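Local coordinates for subtilisin-like protein (Prochloron didemni, PDB 3ZXY) that probably cleaves peptide bonds as a subtilisin-type serine endopeptidase, this chain being the protease domain of the larger PatA protein, at residues A[96-101]-A[109-114]; A[100-105]-A[136-141]; A[128-133]-A[159-164]; A[10-15]-A[220-225]. The protein carries 1 engineered substitution. All coordinates share one frame; numbering follows the deposited sequence.

Contact 1: residues A[96-101]-A[109-114]; sequences RGIERA and INISGG
Ile-109 and Ile-111 on the strand side, and Ile-98 on the helix side, all set CG1 beside the backbone N and CG2 anti to it. With its second torsion extended as well (175°), Ile-109 carries CD1 straight out to the helix. This is the layer between helix 91-103 and strand 108-111, the second half of a beta-alpha-beta crossover that leaves strand 75-80 and skips over strand 11-16. The two short segments run nearly antiparallel, their directions 159° apart and their axes 9.9 Å from each other at the closest, and aliphatic branches span most of the gap. The methyl end of Ile-109 is the busiest group: its CD1 lies 3.7 Å from Ala-101 CB and also comes near the carbonyl O of Ile-98, 4.0 Å from CD1. Ala-101, having only a CB, gives the long isoleucine room to approach. Further along the strand, Ile-111 CD1 lies across the outer end of Ile-98, 3.8 Å from both its CG1 and CD1, the two side chains crossing at about a right angle. Helix 124-135 covers Ile-98 from another direction through Leu-126, Ala-129 and Cys-133. The side chain of Ile-111 is also near those of the predicted charge-relay residues Asp-16 and His-51. Past it the chain leaves the sheet in an inverse gamma turn centred on Ser-112. Ser-112 OG accepts a bond from Asn-110 ND2 at 3.0 Å (154° at the hydrogen), lying nearly in the amide plane, and is also bonded to the carbonyl O of Ala-211, the engineered residue at the third charge-relay position.

Contact 2: residues A[100-105]-A[136-141]; sequences RAVNAG and NNVLLV
Val-102 faces Val-138 and Asn-136 with its two methyl branches divided between them: CG1, anti to the backbone N (171°), goes to the asparagine, and CG2 to the valine. The inner half is the valine pair, where Val-102 CG2 and Val-138 CG2 stand 4.4 Å apart. The pair is closed in by Ile-109, which touches both valines, and by Cys-133, which does the same from helix 124-135. The outer half differs in burial rather than in spacing, both distances being relaxed. There Val-102 CG1 rests against the amide carbon of Asn-136, with CG 4.3 Å away, on a residue largely open to solvent. The polar end of the amide is used elsewhere: Asn-136 ND2 is hydrogen-bonded to the carbonyl O of Leu-132, back in the helix that has just ended. The other segment ends a helix too: Gly-105, at a positive phi of 83°, closes helix 91-103 in a Schellman motif, and its carbonyl O takes a bond from Arg-11 NE. The contact thus joins the C-terminal turn of helix 91-103 to the turn between helix 124-135 and strand 139-143, just where that strand enters the sheet beside strand 108-111.

Contact 3: residues A[128-133]-A[159-164]; sequences NAVSLC and PAVLAV
Val-130 CG1 does nearly all the touching here, and it has two neighbours: the carbonyl O of Pro-159 at 3.5 Å, a methyl group against a backbone oxygen, and, beside it, Val-161 CG2 at 3.8 Å. The two valine side chains cross at about a right angle. The first torsion of Val-130 (174°) puts CG1 anti to the backbone N and aims it across the gap. In Val-161 it is CG2, the branch beside the backbone N, that comes to meet it. Next to this apolar touch lies a water within hydrogen-bonding range of two carbonyls, 3.1 Å from Val-130 O and 3.0 Å from Pro-159 O. It probably bridges them, although it has more acceptors nearby than protons and may not serve both at once. Helix 124-135 here lies against the parallel sheet of the subtilisin alpha/beta fold, at the point where the chain turns in to form strand 162-167. Leu-140 of the adjacent strand 139-143 touches both valines and packs against the pair, while Leu-158 also packs on Val-130. The entering loop bends sharply at Ala-160, which takes up the left-handed helical conformation (phi 71°). Helix 237-247 holds that loop by its backbone: Gln-238 NE2 bonds to Ala-160 O, and Arg-241 NE to Val-161 O. Elsewhere on helix 124-135, Ala-129 rests against Ala-95 of helix 91-103.

Contact 4: residues A[10-15]-A[220-225]; sequences IRVAIL and VAALLL
Ile-10 and Ala-222 mark the nearest approach of the two backbones, with 6.8 Å between their CA atoms where strand 11-16 is about to begin and helix 210-230 passes by. Ile-10 does most of the packing. Its second torsion is bent (-57°) rather than extended, which folds CD1 against the backbone side of Leu-225, 3.8 Å from CB of that leucine. The other branch of the isoleucine reaches along the same partner, with Ile-10 CG2 3.9 Å from Leu-225 CD1, so the leucine is touched at both its root and one of its ends while the two side chains cross at about a right angle. Two residues on, Val-12 CG2 rests on Ala-222 CB at 3.7 Å; the small alanine lets the helix settle close over the strand. Cut back to an alanine, Ile-10 is likely to leave a gap beside Leu-225, whose CB and CD1 would lose these neighbours and whose side chain would be freer to turn. Ile-108 of the next strand packs on Ala-222 and Leu-225, and Pro-235 lies over Ile-10. In the subtilisin fold this is the helix that carries the nucleophile position against the sheet strand that comes first in the chain: strand 11-16 ends at Asp-16 and helix 210-230 carries Ala-211, the engineered alanine, in its first turn, both at predicted charge-relay positions.

All four contacts bring segments together around one parallel seven-stranded sheet. Strands 11-16, 108-111, 139-143 and 162-167 lie side by side in it, so contacts 4, 1, 2 and 3 step across it in that order. Contacts 1 and 2, centred 8 Å apart, share helix 91-103 and start from the same stretch; contact 3 uses helix 124-135. Contact 1 closes before contact 3 opens, whereas the segments of contacts 2 and 3 alternate. Contacts 3 and 4, about 15 Å between centres, do not touch. Contact 4 spans the other three along the chain, bringing an early strand and the late helix 210-230 together; their Asp-16 and Ala-211 are predicted charge-relay positions.

Contact 1: residues A[96-101]-A[109-114]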
loop_
_atom_site.group_PDB
_atom_site.type_symbol
_atom_site.label_atom_id
_atom_site.label_comp_id
_atom_site.label_asym_id
_atom_site.label_seq_id
_atom_site.Cartn_x
_atom_site.Cartn_y
_atom_site.Cartn_z
ATOM N N ARG A 96 -7.543 -14.843 2.176
ATOM C CA ARG A 96 -6.717 -15.612 3.104
ATOM C C ARG A 96 -5.512 -14.805 3.591
ATOM O O ARG A 96 -5.167 -14.843 4.772
ATOM C CB ARG A 96 -6.240 -16.902 2.436
ATOM C CG ARG A 96 -5.488 -17.826 3.371
ATOM C CD ARG A 96 -4.996 -19.103 2.696
ATOM N NE ARG A 96 -6.068 -19.861 2.031
ATOM C CZ ARG A 96 -6.316 -19.862 0.718
ATOM N NH1 ARG A 96 -5.569 -19.155 -0.128
ATOM N NH2 ARG A 96 -7.320 -20.598 0.237
ATOM N N GLY A 97 -4.875 -14.074 2.685
ATOM C CA GLY A 97 -3.731 -13.250 3.045
ATOM C C GLY A 97 -4.136 -12.122 3.976
ATOM O O GLY A 97 -3.400 -11.766 4.893
ATOM N N ILE A 98 -5.289 -11.519 3.701
ATOM C CA ILE A 98 -5.795 -10.431 4.532
ATOM C C ILE A 98 -6.044 -10.938 5.957
ATOM O O ILE A 98 -5.613 -10.321 6.928
ATOM C CB ILE A 98 -7.072 -9.823 3.933
ATOM C CG1 ILE A 98 -6.742 -9.025 2.665
ATOM C CG2 ILE A 98 -7.784 -8.944 4.956
ATOM C CD1 ILE A 98 -7.956 -8.627 1.843
ATOM N N GLU A 99 -6.710 -12.080 6.089
ATOM C CA GLU A 99 -6.952 -12.641 7.428
ATOM C C GLU A 99 -5.625 -12.963 8.144
ATOM O O GLU A 99 -5.496 -12.737 9.355
ATOM C CB GLU A 99 -7.932 -13.837 7.323
ATOM C CG GLU A 99 -9.251 -13.344 6.722
ATOM C CD GLU A 99 -10.433 -14.287 6.763
ATOM O OE1 GLU A 99 -10.352 -15.396 7.339
ATOM O OE2 GLU A 99 -11.484 -13.871 6.201
ATOM N N ARG A 100 -4.636 -13.472 7.410
ATOM C CA ARG A 100 -3.312 -13.769 7.975
ATOM C C ARG A 100 -2.711 -12.495 8.570
ATOM O O ARG A 100 -2.188 -12.484 9.678
ATOM C CB ARG A 100 -2.380 -14.317 6.876
ATOM C CG ARG A 100 -1.036 -14.860 7.345
ATOM C CD ARG A 100 -1.148 -16.277 7.889
ATOM N NE ARG A 100 0.147 -16.978 7.947
ATOM C CZ ARG A 100 0.968 -17.031 8.997
ATOM N NH1 ARG A 100 0.668 -16.451 10.153
ATOM N NH2 ARG A 100 2.111 -17.697 8.893
ATOM N N ALA A 101 -2.803 -11.414 7.808
ATOM C CA ALA A 101 -2.242 -10.139 8.237
ATOM C C ALA A 101 -2.973 -9.564 9.438
ATOM O O ALA A 101 -2.340 -9.106 10.379
ATOM C CB ALA A 101 -2.263 -9.131 7.095
ATOM N N ILE A 109 -2.468 -2.835 5.706
ATOM C CA ILE A 109 -2.295 -3.939 4.750
ATOM C C ILE A 109 -2.180 -3.308 3.364
ATOM O O ILE A 109 -3.121 -2.692 2.874
ATOM C CB ILE A 109 -3.474 -4.932 4.822
ATOM C CG1 ILE A 109 -3.532 -5.579 6.206
ATOM C CG2 ILE A 109 -3.346 -6.021 3.743
ATOM C CD1 ILE A 109 -4.725 -6.498 6.421
ATOM N N ASN A 110 -1.006 -3.434 2.764
ATOM C CA ASN A 110 -0.759 -2.932 1.401
ATOM C C ASN A 110 -1.094 -4.027 0.407
ATOM O O ASN A 110 -0.509 -5.108 0.458
ATOM C CB ASN A 110 0.718 -2.542 1.265
ATOM C CG ASN A 110 1.059 -1.916 -0.081
ATOM O OD1 ASN A 110 1.134 -0.692 -0.192
ATOM N ND2 ASN A 110 1.235 -2.742 -1.126
ATOM N N ILE A 111 -2.024 -3.747 -0.499
ATOM C CA ILE A 111 -2.345 -4.693 -1.588
ATOM C C ILE A 111 -2.183 -3.968 -2.923
ATOM O O ILE A 111 -3.091 -3.286 -3.406
ATOM C CB ILE A 111 -3.763 -5.261 -1.455
ATOM C CG1 ILE A 111 -3.950 -5.931 -0.092
ATOM C CG2 ILE A 111 -4.055 -6.243 -2.590
ATOM C CD1 ILE A 111 -5.310 -6.572 0.107
ATOM N N SER A 112 -1.010 -4.130 -3.507
ATOM C CA SER A 112 -0.687 -3.545 -4.801
ATOM C C SER A 112 -1.172 -4.475 -5.890
ATOM O O SER A 112 -0.381 -4.997 -6.684
ATOM C CB SER A 112 0.810 -3.337 -4.938
ATOM O OG SER A 112 1.244 -2.274 -4.096
ATOM N N GLY A 113 -2.466 -4.728 -5.902
ATOM C CA GLY A 113 -3.065 -5.617 -6.884
ATOM C C GLY A 113 -4.561 -5.589 -6.745
ATOM O O GLY A 113 -5.094 -4.900 -5.884
ATOM N N GLY A 114 -5.237 -6.368 -7.575
ATOM C CA GLY A 114 -6.690 -6.407 -7.566
ATOM C C GLY A 114 -7.208 -7.000 -8.850
ATOM O O GLY A 114 -6.440 -7.549 -9.646
#

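Contact 2: residues A[100-105]-A[136-141]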
loop_
_atom_site.group_PDB
_atom_site.type_symbol
_atom_site.label_atom_id
_atom_site.label_comp_id
_atom_site.label_asym_id
_atom_site.label_seq_id
_atom_site.Cartn_x
_atom_site.Cartn_y
_atom_site.Cartn_z
ATOM N N ARG A 100 -4.636 -13.472 7.410
ATOM C CA ARG A 100 -3.312 -13.769 7.975
ATOM C C ARG A 100 -2.711 -12.495 8.570
ATOM O O ARG A 100 -2.188 -12.484 9.678
ATOM C CB ARG A 100 -2.380 -14.317 6.876
ATOM C CG ARG A 100 -1.036 -14.860 7.345
ATOM C CD ARG A 100 -1.148 -16.277 7.889
ATOM N NE ARG A 100 0.147 -16.978 7.947
ATOM C CZ ARG A 100 0.968 -17.031 8.997
ATOM N NH1 ARG A 100 0.668 -16.451 10.153
ATOM N NH2 ARG A 100 2.111 -17.697 8.893
ATOM N N ALA A 101 -2.803 -11.414 7.808
ATOM C CA ALA A 101 -2.242 -10.139 8.237
ATOM C C ALA A 101 -2.973 -9.564 9.438
ATOM O O ALA A 101 -2.340 -9.106 10.379
ATOM C CB ALA A 101 -2.263 -9.131 7.095
ATOM N N VAL A 102 -4.302 -9.566 9.405
ATOM C CA VAL A 102 -5.088 -9.077 10.543
ATOM C C VAL A 102 -4.730 -9.873 11.806
ATOM O O VAL A 102 -4.503 -9.302 12.893
ATOM C CB VAL A 102 -6.609 -9.175 10.281
ATOM C CG1 VAL A 102 -7.391 -8.880 11.561
ATOM C CG2 VAL A 102 -7.037 -8.254 9.146
ATOM N N ASN A 103 -4.669 -11.200 11.677
ATOM C CA ASN A 103 -4.370 -12.051 12.826
ATOM C C ASN A 103 -2.960 -11.881 13.390
ATOM O O ASN A 103 -2.736 -12.151 14.569
ATOM C CB ASN A 103 -4.633 -13.512 12.479
ATOM C CG ASN A 103 -6.108 -13.800 12.313
ATOM O OD1 ASN A 103 -6.949 -13.176 12.963
ATOM N ND2 ASN A 103 -6.432 -14.772 11.477
ATOM N N ALA A 104 -2.039 -11.386 12.562
ATOM C CA ALA A 104 -0.662 -11.092 12.952
ATOM C C ALA A 104 -0.502 -9.659 13.487
ATOM O O ALA A 104 0.616 -9.229 13.794
ATOM C CB ALA A 104 0.278 -11.311 11.775
ATOM N N GLY A 105 -1.608 -8.933 13.625
ATOM C CA GLY A 105 -1.577 -7.599 14.222
ATOM C C GLY A 105 -1.202 -6.453 13.302
ATOM O O GLY A 105 -0.735 -5.404 13.781
ATOM N N ASN A 136 -11.832 -4.422 12.857
ATOM C CA ASN A 136 -10.626 -4.406 13.694
ATOM C C ASN A 136 -9.773 -3.141 13.552
ATOM O O ASN A 136 -8.671 -3.062 14.112
ATOM C CB ASN A 136 -9.761 -5.627 13.384
ATOM C CG ASN A 136 -10.296 -6.891 14.031
ATOM O OD1 ASN A 136 -9.961 -7.214 15.178
ATOM N ND2 ASN A 136 -11.169 -7.580 13.328
ATOM N N ASN A 137 -10.293 -2.163 12.820
ATOM C CA ASN A 137 -9.563 -0.923 12.536
ATOM C C ASN A 137 -8.157 -1.158 11.954
ATOM O O ASN A 137 -7.142 -0.672 12.473
ATOM C CB ASN A 137 -9.513 -0.034 13.777
ATOM C CG ASN A 137 -9.152 1.404 13.458
ATOM O OD1 ASN A 137 -9.059 1.796 12.288
ATOM N ND2 ASN A 137 -8.936 2.192 14.501
ATOM N N VAL A 138 -8.128 -1.921 10.870
ATOM C CA VAL A 138 -6.923 -2.195 10.101
ATOM C C VAL A 138 -7.146 -1.527 8.753
ATOM O O VAL A 138 -8.181 -1.755 8.129
ATOM C CB VAL A 138 -6.728 -3.715 9.916
ATOM C CG1 VAL A 138 -5.550 -4.017 8.991
ATOM C CG2 VAL A 138 -6.576 -4.406 11.267
ATOM N N LEU A 139 -6.219 -0.701 8.296
ATOM C CA LEU A 139 -6.412 0.020 7.035
ATOM C C LEU A 139 -5.857 -0.750 5.846
ATOM O O LEU A 139 -4.663 -1.054 5.801
ATOM C CB LEU A 139 -5.723 1.379 7.104
ATOM C CG LEU A 139 -5.710 2.208 5.828
ATOM C CD1 LEU A 139 -7.132 2.533 5.385
ATOM C CD2 LEU A 139 -4.908 3.489 6.042
ATOM N N LEU A 140 -6.726 -1.063 4.889
ATOM C CA LEU A 140 -6.316 -1.675 3.636
ATOM C C LEU A 140 -6.050 -0.542 2.643
ATOM O O LEU A 140 -6.907 0.319 2.454
ATOM C CB LEU A 140 -7.431 -2.605 3.129
ATOM C CG LEU A 140 -7.014 -3.748 2.202
ATOM C CD1 LEU A 140 -8.115 -4.800 2.065
ATOM C CD2 LEU A 140 -6.619 -3.180 0.863
ATOM N N VAL A 141 -4.857 -0.543 2.049
ATOM C CA VAL A 141 -4.451 0.452 1.053
ATOM C C VAL A 141 -4.240 -0.362 -0.230
ATOM O O VAL A 141 -3.423 -1.297 -0.241
ATOM C CB VAL A 141 -3.153 1.184 1.449
ATOM C CG1 VAL A 141 -2.819 2.252 0.420
ATOM C CG2 VAL A 141 -3.282 1.821 2.842
#

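Contact 3: residues A[128-133]-A[159-164]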
loop_
_atom_site.group_PDB
_atom_site.type_symbol
_atom_site.label_atom_id
_atom_site.label_comp_id
_atom_site.label_asym_id
_atom_site.label_seq_id
_atom_site.Cartn_x
_atom_site.Cartn_y
_atom_site.Cartn_z
ATOM N N ASN A 128 -15.866 -10.327 3.097
ATOM C CA ASN A 128 -15.786 -10.662 4.515
ATOM C C ASN A 128 -14.432 -10.302 5.099
ATOM O O ASN A 128 -14.348 -9.842 6.235
ATOM C CB ASN A 128 -16.043 -12.158 4.727
ATOM C CG ASN A 128 -17.509 -12.539 4.560
ATOM O OD1 ASN A 128 -18.377 -11.682 4.371
ATOM N ND2 ASN A 128 -17.790 -13.832 4.637
ATOM N N ALA A 129 -13.367 -10.515 4.331
ATOM C CA ALA A 129 -12.028 -10.196 4.814
ATOM C C ALA A 129 -11.867 -8.687 4.959
ATOM O O ALA A 129 -11.246 -8.204 5.905
ATOM C CB ALA A 129 -10.965 -10.768 3.889
ATOM N N VAL A 130 -12.446 -7.933 4.035
ATOM C CA VAL A 130 -12.375 -6.474 4.112
ATOM C C VAL A 130 -13.229 -5.964 5.273
ATOM O O VAL A 130 -12.837 -5.028 5.977
ATOM C CB VAL A 130 -12.763 -5.840 2.763
ATOM C CG1 VAL A 130 -12.832 -4.320 2.870
ATOM C CG2 VAL A 130 -11.750 -6.242 1.714
ATOM N N SER A 131 -14.375 -6.595 5.497
ATOM C CA SER A 131 -15.206 -6.287 6.664
ATOM C C SER A 131 -14.444 -6.547 7.962
ATOM O O SER A 131 -14.553 -5.763 8.916
ATOM C CB SER A 131 -16.506 -7.098 6.619
ATOM O OG SER A 131 -17.300 -6.853 7.775
ATOM N N LEU A 132 -13.666 -7.630 8.007
ATOM C CA LEU A 132 -12.836 -7.955 9.174
ATOM C C LEU A 132 -11.841 -6.823 9.455
ATOM O O LEU A 132 -11.632 -6.445 10.612
ATOM C CB LEU A 132 -12.082 -9.274 8.950
ATOM C CG LEU A 132 -11.123 -9.742 10.048
ATOM C CD1 LEU A 132 -11.919 -10.192 11.262
ATOM C CD2 LEU A 132 -10.202 -10.855 9.555
ATOM N N CYS A 133 -11.214 -6.299 8.407
ATOM C CA CYS A 133 -10.323 -5.154 8.573
ATOM C C CYS A 133 -11.073 -3.968 9.161
ATOM O O CYS A 133 -10.579 -3.297 10.078
ATOM C CB CYS A 133 -9.715 -4.736 7.239
ATOM S SG CYS A 133 -8.560 -5.952 6.590
ATOM N N PRO A 159 -15.581 -1.308 0.921
ATOM C CA PRO A 159 -15.809 -0.338 2.016
ATOM C C PRO A 159 -14.623 -0.116 2.955
ATOM O O PRO A 159 -13.991 -1.062 3.402
ATOM C CB PRO A 159 -17.000 -0.921 2.762
ATOM C CG PRO A 159 -17.695 -1.779 1.752
ATOM C CD PRO A 159 -16.630 -2.343 0.874
ATOM N N ALA A 160 -14.353 1.157 3.239
ATOM C CA ALA A 160 -13.300 1.595 4.168
ATOM C C ALA A 160 -11.878 1.397 3.666
ATOM O O ALA A 160 -10.921 1.619 4.408
ATOM C CB ALA A 160 -13.478 0.959 5.541
ATOM N N VAL A 161 -11.729 0.993 2.410
ATOM C CA VAL A 161 -10.428 0.865 1.778
ATOM C C VAL A 161 -9.955 2.243 1.335
ATOM O O VAL A 161 -10.769 3.131 1.058
ATOM C CB VAL A 161 -10.495 -0.129 0.603
ATOM C CG1 VAL A 161 -9.161 -0.236 -0.131
ATOM C CG2 VAL A 161 -10.918 -1.498 1.166
ATOM N N LEU A 162 -8.650 2.428 1.328
ATOM C CA LEU A 162 -8.028 3.596 0.712
ATOM C C LEU A 162 -7.461 3.169 -0.633
ATOM O O LEU A 162 -6.504 2.389 -0.690
ATOM C CB LEU A 162 -6.925 4.156 1.616
ATOM C CG LEU A 162 -6.185 5.401 1.132
ATOM C CD1 LEU A 162 -7.150 6.506 0.727
ATOM C CD2 LEU A 162 -5.219 5.882 2.218
ATOM N N ALA A 163 -8.094 3.626 -1.711
ATOM C CA ALA A 163 -7.666 3.327 -3.061
ATOM C C ALA A 163 -6.594 4.311 -3.493
ATOM O O ALA A 163 -6.635 5.504 -3.118
ATOM C CB ALA A 163 -8.862 3.409 -4.006
ATOM N N VAL A 164 -5.634 3.847 -4.292
ATOM C CA VAL A 164 -4.527 4.698 -4.694
ATOM C C VAL A 164 -4.343 4.663 -6.204
ATOM O O VAL A 164 -4.099 3.600 -6.797
ATOM C CB VAL A 164 -3.208 4.305 -3.995
ATOM C CG1 VAL A 164 -2.077 5.254 -4.387
ATOM C CG2 VAL A 164 -3.377 4.241 -2.473
HETATM O O HOH W 1 -11.888 -2.227 5.188
#

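Contact 4: residues A[10-15]-A[220-225]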
loop_
_atom_site.group_PDB
_atom_site.type_symbol
_atom_site.label_atom_id
_atom_site.label_comp_id
_atom_site.label_asym_id
_atom_site.label_seq_id
_atom_site.Cartn_x
_atom_site.Cartn_y
_atom_site.Cartn_z
ATOM N N ILE A 10 4.386 -0.037 15.006
ATOM C CA ILE A 10 3.430 -0.031 13.899
ATOM C C ILE A 10 3.795 -1.129 12.915
ATOM O O ILE A 10 4.930 -1.198 12.443
ATOM C CB ILE A 10 3.401 1.345 13.198
ATOM C CG1 ILE A 10 2.979 2.407 14.211
ATOM C CG2 ILE A 10 2.482 1.336 11.970
ATOM C CD1 ILE A 10 1.640 2.175 14.895
ATOM N N ARG A 11 2.813 -1.964 12.594
ATOM C CA ARG A 11 3.001 -3.121 11.720
ATOM C C ARG A 11 2.332 -2.907 10.379
ATOM O O ARG A 11 1.135 -2.621 10.309
ATOM C CB ARG A 11 2.452 -4.376 12.400
ATOM C CG ARG A 11 3.214 -4.715 13.673
ATOM C CD ARG A 11 2.517 -5.770 14.512
ATOM N NE ARG A 11 1.375 -5.255 15.278
ATOM C CZ ARG A 11 1.422 -4.603 16.438
ATOM N NH1 ARG A 11 2.576 -4.309 17.064
ATOM N NH2 ARG A 11 0.272 -4.231 17.000
ATOM N N VAL A 12 3.124 -3.049 9.327
ATOM C CA VAL A 12 2.657 -2.873 7.956
ATOM C C VAL A 12 2.834 -4.209 7.243
ATOM O O VAL A 12 3.947 -4.725 7.162
ATOM C CB VAL A 12 3.476 -1.808 7.219
ATOM C CG1 VAL A 12 2.963 -1.613 5.806
ATOM C CG2 VAL A 12 3.488 -0.504 7.999
ATOM N N ALA A 13 1.737 -4.768 6.750
ATOM C CA ALA A 13 1.772 -6.025 5.998
ATOM C C ALA A 13 1.827 -5.740 4.508
ATOM O O ALA A 13 1.122 -4.845 4.022
ATOM C CB ALA A 13 0.560 -6.867 6.318
ATOM N N ILE A 14 2.676 -6.482 3.804
ATOM C CA ILE A 14 2.798 -6.415 2.358
ATOM C C ILE A 14 2.223 -7.727 1.838
ATOM O O ILE A 14 2.793 -8.786 2.071
ATOM C CB ILE A 14 4.275 -6.320 1.909
ATOM C CG1 ILE A 14 4.979 -5.138 2.578
ATOM C CG2 ILE A 14 4.371 -6.255 0.379
ATOM C CD1 ILE A 14 4.410 -3.788 2.215
ATOM N N LEU A 15 1.098 -7.650 1.123
ATOM C CA LEU A 15 0.476 -8.810 0.510
ATOM C C LEU A 15 0.785 -8.703 -0.966
ATOM O O LEU A 15 0.127 -7.973 -1.707
ATOM C CB LEU A 15 -1.034 -8.810 0.752
ATOM C CG LEU A 15 -1.485 -9.384 2.100
ATOM C CD1 LEU A 15 -0.837 -8.715 3.307
ATOM C CD2 LEU A 15 -3.003 -9.292 2.174
ATOM N N VAL A 220 3.376 6.429 4.067
ATOM C CA VAL A 220 2.954 7.677 4.706
ATOM C C VAL A 220 1.941 7.393 5.823
ATOM O O VAL A 220 2.023 7.986 6.919
ATOM C CB VAL A 220 2.411 8.679 3.677
ATOM C CG1 VAL A 220 1.766 9.872 4.391
ATOM C CG2 VAL A 220 3.534 9.123 2.744
ATOM N N ALA A 221 0.990 6.495 5.573
ATOM C CA ALA A 221 0.013 6.094 6.599
ATOM C C ALA A 221 0.728 5.549 7.825
ATOM O O ALA A 221 0.345 5.843 8.955
ATOM C CB ALA A 221 -1.003 5.078 6.051
ATOM N N ALA A 222 1.780 4.766 7.607
ATOM C CA ALA A 222 2.551 4.213 8.706
ATOM C C ALA A 222 3.242 5.311 9.509
ATOM O O ALA A 222 3.282 5.248 10.732
ATOM C CB ALA A 222 3.553 3.190 8.183
ATOM N N LEU A 223 3.765 6.328 8.835
ATOM C CA LEU A 223 4.363 7.466 9.516
ATOM C C LEU A 223 3.327 8.253 10.318
ATOM O O LEU A 223 3.638 8.727 11.407
ATOM C CB LEU A 223 5.087 8.384 8.534
ATOM C CG LEU A 223 6.290 7.756 7.827
ATOM C CD1 LEU A 223 6.889 8.780 6.883
ATOM C CD2 LEU A 223 7.342 7.269 8.826
ATOM N N LEU A 224 2.115 8.386 9.794
ATOM C CA LEU A 224 1.052 9.070 10.549
ATOM C C LEU A 224 0.653 8.274 11.797
ATOM O O LEU A 224 0.478 8.846 12.873
ATOM C CB LEU A 224 -0.142 9.362 9.642
ATOM C CG LEU A 224 0.116 10.454 8.598
ATOM C CD1 LEU A 224 -0.941 10.373 7.499
ATOM C CD2 LEU A 224 0.119 11.842 9.247
ATOM N N LEU A 225 0.524 6.959 11.683
ATOM C CA LEU A 225 0.310 6.118 12.863
ATOM C C LEU A 225 1.452 6.245 13.859
ATOM O O LEU A 225 1.235 6.270 15.060
ATOM C CB LEU A 225 0.130 4.652 12.467
ATOM C CG LEU A 225 -1.124 4.294 11.685
ATOM C CD1 LEU A 225 -1.009 2.859 11.174
ATOM C CD2 LEU A 225 -2.346 4.453 12.578
#